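Local coordinates for protein 3-phosphoshikimate 1-carboxyvinyltransferase (Streptomyces sviceus, PDB 7M0O) that probably catalyses transfer of the enolpyruvyl group of phosphoenolpyruvate to the 5-hydroxyl of shikimate 3-phosphate, releasing phosphate, on the pathway to chorismate, at residues V121-E126 with H132-R137; S9-A14 with D34-F39. All blocks are in the same frame, centred on the assembly; numbering follows the deposited sequence.

Contact 1: V121-E126 with H132-R137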
loop_
_atom_site.group_PDB
_atom_site.type_symbol
_atom_site.label_atom_id
_atom_site.label_comp_id
_atom_site.label_asym_id
_atom_site.label_seq_id
_atom_site.Cartn_x
_atom_site.Cartn_y
_atom_site.Cartn_z
ATOM N N VAL A 121 -10.754 8.773 25.727
ATOM C CA VAL A 121 -11.454 9.635 24.787
ATOM C C VAL A 121 -12.956 9.472 24.982
ATOM O O VAL A 121 -13.469 8.351 25.101
ATOM C CB VAL A 121 -11.044 9.319 23.337
ATOM C CG1 VAL A 121 -11.835 10.193 22.359
ATOM C CG2 VAL A 121 -9.538 9.557 23.151
ATOM N N ASP A 122 -13.658 10.598 25.034
ATOM C CA ASP A 122 -15.120 10.608 25.036
ATOM C C ASP A 122 -15.558 10.442 23.591
ATOM O O ASP A 122 -15.741 11.415 22.864
ATOM C CB ASP A 122 -15.657 11.907 25.625
ATOM C CG ASP A 122 -17.177 11.945 25.682
ATOM O OD1 ASP A 122 -17.849 11.130 25.008
ATOM O OD2 ASP A 122 -17.710 12.814 26.407
ATOM N N LEU A 123 -15.697 9.193 23.163
ATOM C CA LEU A 123 -16.189 8.845 21.837
ATOM C C LEU A 123 -17.491 8.076 22.009
ATOM O O LEU A 123 -17.580 7.162 22.839
ATOM C CB LEU A 123 -15.152 8.002 21.065
ATOM C CG LEU A 123 -15.415 7.580 19.620
ATOM C CD1 LEU A 123 -14.081 7.290 18.975
ATOM C CD2 LEU A 123 -16.313 6.327 19.585
ATOM N N ARG A 124 -18.492 8.435 21.216
ATOM C CA ARG A 124 -19.802 7.817 21.290
ATOM C C ARG A 124 -20.249 7.407 19.896
ATOM O O ARG A 124 -20.248 8.225 18.972
ATOM C CB ARG A 124 -20.823 8.773 21.927
ATOM C CG ARG A 124 -20.411 9.218 23.314
ATOM C CD ARG A 124 -21.394 10.194 23.930
ATOM N NE ARG A 124 -20.751 11.046 24.930
ATOM C CZ ARG A 124 -21.372 12.042 25.553
ATOM N NH1 ARG A 124 -22.648 12.301 25.278
ATOM N NH2 ARG A 124 -20.726 12.786 26.440
ATOM N N HIS A 125 -20.601 6.137 19.751
ATOM C CA HIS A 125 -21.231 5.653 18.532
ATOM C C HIS A 125 -22.722 5.972 18.594
ATOM O O HIS A 125 -23.405 5.591 19.556
ATOM C CB HIS A 125 -20.995 4.156 18.378
ATOM C CG HIS A 125 -19.558 3.796 18.164
ATOM N ND1 HIS A 125 -18.953 3.866 16.924
ATOM C CD2 HIS A 125 -18.601 3.379 19.028
ATOM C CE1 HIS A 125 -17.689 3.493 17.035
ATOM N NE2 HIS A 125 -17.453 3.179 18.298
ATOM N N GLU A 126 -23.219 6.696 17.582
ATOM C CA GLU A 126 -24.618 7.113 17.591
ATOM C C GLU A 126 -25.576 6.003 17.177
ATOM O O GLU A 126 -26.766 6.086 17.517
ATOM C CB GLU A 126 -24.825 8.326 16.682
ATOM C CG GLU A 126 -23.868 9.499 16.962
ATOM C CD GLU A 126 -24.183 10.220 18.252
ATOM O OE1 GLU A 126 -25.281 10.004 18.802
ATOM O OE2 GLU A 126 -23.336 11.017 18.713
ATOM N N HIS A 132 -19.541 4.332 12.233
ATOM C CA HIS A 132 -20.062 5.667 11.964
ATOM C C HIS A 132 -21.588 5.614 11.822
ATOM O O HIS A 132 -22.142 4.616 11.362
ATOM C CB HIS A 132 -19.442 6.232 10.684
ATOM C CG HIS A 132 -18.012 6.646 10.852
ATOM N ND1 HIS A 132 -17.658 7.871 11.378
ATOM C CD2 HIS A 132 -16.852 5.991 10.607
ATOM C CE1 HIS A 132 -16.339 7.957 11.434
ATOM N NE2 HIS A 132 -15.826 6.830 10.974
ATOM N N PRO A 133 -22.298 6.688 12.200
ATOM C CA PRO A 133 -21.787 7.963 12.715
ATOM C C PRO A 133 -21.277 7.850 14.154
ATOM O O PRO A 133 -21.747 7.018 14.934
ATOM C CB PRO A 133 -23.011 8.892 12.619
ATOM C CG PRO A 133 -24.178 7.977 12.667
ATOM C CD PRO A 133 -23.753 6.730 11.960
ATOM N N LEU A 134 -20.289 8.676 14.485
ATOM C CA LEU A 134 -19.763 8.713 15.841
ATOM C C LEU A 134 -19.334 10.129 16.171
ATOM O O LEU A 134 -18.996 10.922 15.283
ATOM C CB LEU A 134 -18.595 7.742 16.018
ATOM C CG LEU A 134 -17.414 7.914 15.064
ATOM C CD1 LEU A 134 -16.377 8.874 15.679
ATOM C CD2 LEU A 134 -16.781 6.575 14.757
ATOM N N THR A 135 -19.314 10.435 17.459
ATOM C CA THR A 135 -19.052 11.788 17.926
ATOM C C THR A 135 -17.892 11.763 18.913
ATOM O O THR A 135 -17.915 10.983 19.867
ATOM C CB THR A 135 -20.319 12.367 18.560
ATOM O OG1 THR A 135 -21.340 12.439 17.553
ATOM C CG2 THR A 135 -20.067 13.765 19.129
ATOM N N VAL A 136 -16.882 12.604 18.675
ATOM C CA VAL A 136 -15.733 12.748 19.572
ATOM C C VAL A 136 -15.797 14.101 20.267
ATOM O O VAL A 136 -15.658 15.150 19.621
ATOM C CB VAL A 136 -14.393 12.612 18.833
ATOM C CG1 VAL A 136 -13.226 12.719 19.841
ATOM C CG2 VAL A 136 -14.324 11.322 18.017
ATOM N N ARG A 137 -15.950 14.076 21.589
ATOM C CA ARG A 137 -15.778 15.261 22.434
ATOM C C ARG A 137 -14.339 15.244 22.933
ATOM O O ARG A 137 -14.032 14.699 23.994
ATOM C CB ARG A 137 -16.789 15.256 23.571
ATOM C CG ARG A 137 -18.240 15.386 23.074
ATOM C CD ARG A 137 -19.269 14.880 24.095
ATOM N NE ARG A 137 -20.643 15.279 23.772
ATOM C CZ ARG A 137 -21.468 14.612 22.964
ATOM N NH1 ARG A 137 -21.072 13.494 22.377
ATOM N NH2 ARG A 137 -22.701 15.063 22.744
HETATM O O HOH W 1 -12.057 13.136 24.992
HETATM O O HOH W 2 -18.662 11.996 22.343
HETATM O O HOH W 3 -23.503 12.321 21.075
#

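Contact 2: S9-A14 with D34-F39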
loop_
_atom_site.group_PDB
_atom_site.type_symbol
_atom_site.label_atom_id
_atom_site.label_comp_id
_atom_site.label_asym_id
_atom_site.label_seq_id
_atom_site.Cartn_x
_atom_site.Cartn_y
_atom_site.Cartn_z
ATOM N N SER A 9 -1.442 3.223 0.675
ATOM C CA SER A 9 -1.253 3.154 2.121
ATOM C C SER A 9 -0.162 4.110 2.593
ATOM O O SER A 9 -0.237 4.631 3.711
ATOM C CB SER A 9 -0.935 1.723 2.558
ATOM O OG SER A 9 0.285 1.276 2.017
ATOM N N ILE A 10 0.856 4.362 1.770
ATOM C CA ILE A 10 1.857 5.347 2.163
ATOM C C ILE A 10 1.263 6.757 2.109
ATOM O O ILE A 10 1.517 7.582 2.996
ATOM C CB ILE A 10 3.124 5.208 1.304
ATOM C CG1 ILE A 10 3.843 3.908 1.682
ATOM C CG2 ILE A 10 4.040 6.432 1.503
ATOM C CD1 ILE A 10 5.032 3.541 0.791
ATOM N N THR A 11 0.432 7.046 1.104
ATOM C CA THR A 11 -0.184 8.368 1.031
ATOM C C THR A 11 -1.040 8.624 2.266
ATOM O O THR A 11 -1.015 9.724 2.836
ATOM C CB THR A 11 -1.015 8.515 -0.261
ATOM O OG1 THR A 11 -0.164 8.395 -1.421
ATOM C CG2 THR A 11 -1.708 9.878 -0.301
ATOM N N ALA A 12 -1.742 7.593 2.732
ATOM C CA ALA A 12 -2.633 7.729 3.886
ATOM C C ALA A 12 -1.863 8.089 5.147
ATOM O O ALA A 12 -2.220 9.041 5.856
ATOM C CB ALA A 12 -3.398 6.420 4.092
ATOM N N ARG A 13 -0.831 7.301 5.471
ATOM C CA ARG A 13 0.020 7.626 6.616
ATOM C C ARG A 13 0.623 9.022 6.482
ATOM O O ARG A 13 0.691 9.772 7.463
ATOM C CB ARG A 13 1.142 6.596 6.760
ATOM C CG ARG A 13 0.736 5.133 6.998
ATOM C CD ARG A 13 2.033 4.331 6.969
ATOM N NE ARG A 13 1.925 2.882 7.128
ATOM C CZ ARG A 13 1.776 2.013 6.129
ATOM N NH1 ARG A 13 1.670 2.424 4.867
ATOM N NH2 ARG A 13 1.728 0.721 6.398
ATOM N N ALA A 14 1.097 9.377 5.282
ATOM C CA ALA A 14 1.765 10.668 5.098
ATOM C C ALA A 14 0.821 11.839 5.341
ATOM O O ALA A 14 1.257 12.898 5.816
ATOM C CB ALA A 14 2.354 10.765 3.692
ATOM N N ASP A 34 -10.417 9.119 -4.527
ATOM C CA ASP A 34 -11.568 9.643 -3.796
ATOM C C ASP A 34 -11.313 9.632 -2.292
ATOM O O ASP A 34 -11.717 10.566 -1.589
ATOM C CB ASP A 34 -12.843 8.860 -4.132
ATOM C CG ASP A 34 -13.342 9.141 -5.543
ATOM O OD1 ASP A 34 -13.018 10.224 -6.103
ATOM O OD2 ASP A 34 -14.059 8.274 -6.099
ATOM N N ASP A 35 -10.609 8.601 -1.783
ATOM C CA ASP A 35 -10.315 8.545 -0.352
ATOM C C ASP A 35 -9.384 9.684 0.060
ATOM O O ASP A 35 -9.669 10.405 1.018
ATOM C CB ASP A 35 -9.712 7.183 0.021
ATOM C CG ASP A 35 -9.625 6.948 1.545
ATOM O OD1 ASP A 35 -9.983 7.839 2.352
ATOM O OD2 ASP A 35 -9.209 5.840 1.948
ATOM N N THR A 36 -8.275 9.889 -0.664
ATOM C CA THR A 36 -7.374 10.967 -0.252
ATOM C C THR A 36 -7.984 12.342 -0.491
ATOM O O THR A 36 -7.682 13.290 0.249
ATOM C CB THR A 36 -6.028 10.852 -0.966
ATOM O OG1 THR A 36 -6.180 11.207 -2.346
ATOM C CG2 THR A 36 -5.499 9.447 -0.863
ATOM N N GLU A 37 -8.845 12.480 -1.507
ATOM C CA GLU A 37 -9.545 13.747 -1.693
ATOM C C GLU A 37 -10.464 14.043 -0.511
ATOM O O GLU A 37 -10.502 15.173 -0.014
ATOM C CB GLU A 37 -10.329 13.733 -3.009
ATOM C CG GLU A 37 -11.004 15.063 -3.358
ATOM C CD GLU A 37 -10.019 16.101 -3.887
ATOM O OE1 GLU A 37 -8.912 15.701 -4.329
ATOM O OE2 GLU A 37 -10.362 17.313 -3.873
ATOM N N GLY A 38 -11.208 13.035 -0.047
ATOM C CA GLY A 38 -12.053 13.227 1.119
ATOM C C GLY A 38 -11.261 13.515 2.386
ATOM O O GLY A 38 -11.713 14.296 3.236
ATOM N N PHE A 39 -10.080 12.905 2.522
ATOM C CA PHE A 39 -9.185 13.207 3.645
ATOM C C PHE A 39 -8.802 14.682 3.640
ATOM O O PHE A 39 -8.937 15.382 4.655
ATOM C CB PHE A 39 -7.934 12.320 3.561
ATOM C CG PHE A 39 -7.183 12.120 4.878
ATOM C CD1 PHE A 39 -6.792 10.851 5.265
ATOM C CD2 PHE A 39 -6.803 13.197 5.663
ATOM C CE1 PHE A 39 -6.064 10.652 6.443
ATOM C CE2 PHE A 39 -6.087 13.011 6.843
ATOM C CZ PHE A 39 -5.716 11.740 7.229
#

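Contact 1: V121-E126 with H132-R137
Leu123 and Val136 face each other in the antiparallel beta hairpin of strands 122-125 and 134-139, with 122-125 the outermost strand of a mixed four-stranded sheet in the EPSP synthase fold. The packed side is the face that carries Leu123, His125, Leu134 and Val136. Here Val121 CG1 meets Val136 CG1 at 3.8 Å, Leu123 CD1 touches Val136 CG2, and the Leu134 side chain runs beside His125 with CD2 obliquely against the imidazole. Helix 110-118 covers this face: Leu123 rests on Leu116, and His125 NE2 is hydrogen-bonded to Ser113 OG, while ND1 donates to His131 O. Between the strands, Arg124 and Thr135 bond N to O in both directions, and Glu126 N bonds to the carbonyl of Pro133, whose preceding peptide bond is cis.

The face with Asp122, Arg124, Thr135 and Arg137 is polar, and its Arg124 is exposed to solvent. Arg124 grips Asp122 side-on, NE to OD1 at 2.9 Å and NH2 to OD2, both on syn lone pairs. The guanidinium so held lies flat on that of Arg137, centres 3.6 Å apart and planes 7° apart. Asp122 probably offsets part of the like charge, and two waters sit at the Arg137 edge: one accepts from NH1 and lies within bonding distance of Asp122 OD1 and Thr135 O, the other links NH1 to Glu126. The bend at chi2 (-72°) turns the Glu126 carboxylate to Thr135, whose OG1 donates to OE2 at 2.7 Å, on the anti side of the carboxylate and 18° out of its plane.

Contact 2: S9-A14 with D34-F39
Thr11 and Thr36 meet methyl to methyl between two helices, CG2 to CG2 at 3.9 Å, their side chains crossing at about a right angle. One turn further on, Phe39 CE1 comes to 4.2 Å from Ala12 O, which lies oblique to the ring. The interface is slight, burying 110 Å² in all, but the four residues that make it are buried. The closest alpha carbons, Ala12 CA and Thr36 CA, are 7.1 Å apart.

The hydroxyls of both threonines are engaged elsewhere, which is consistent with the methyls being turned to each other. Thr11 carries CG2 opposite its backbone N (OG1 at chi1 -62°), while OG1 bonds to Ser7 O and Leu31 N. On Thr36, OG1 sits between the backbone N and the carbonyl carbon (chi1 72°), bonding to Leu31 O and Ser33 N. Leu31 therefore ties together the starts of both helices through its two backbone groups. Phe39 also touches Leu15 of helix 8-20 and Thr80, Thr81 and Leu85 of helix 79-90, where Ala12 also rests on Thr80. Asp35 reaches the same helix, OD1 to Thr81 OG1 and OD2 to Thr80 N.

Farther out, Arg13 points away from helix 34-45. Its NE bonds to Thr187 OG1, its guanidinium makes a cation-pi contact with Tyr183, and Arg13 NH1 makes a weak 3.4 Å bond to Ser9 OG. Ser9 and Arg13, with neighbouring Lys8, are predicted to bind shikimate 3-phosphate; helix 34-45 thus probably backs the N-terminal helix 8-20, which carries these predicted substrate-binding residues in the EPSP synthase fold.

From the N terminus, the chain enters helix 8-20, passes through strand 24-28 and turns into helix 34-45, where contact 2 closes a loop of 19 intervening residues and joins the two helices. It then runs through helix 79-90 and helix 110-118 before contact 1 closes a much tighter one, a hairpin with five residues between its segments, at the outer edge of the sheet of strands 70-74, 95-99, 134-139 and 122-125. The two are in series, neither nested nor crossed. The centres of contact 1 and contact 2 lie about 22 Å apart, and they do not touch. Helix 79-90 is common ground, touching residues of both contacts.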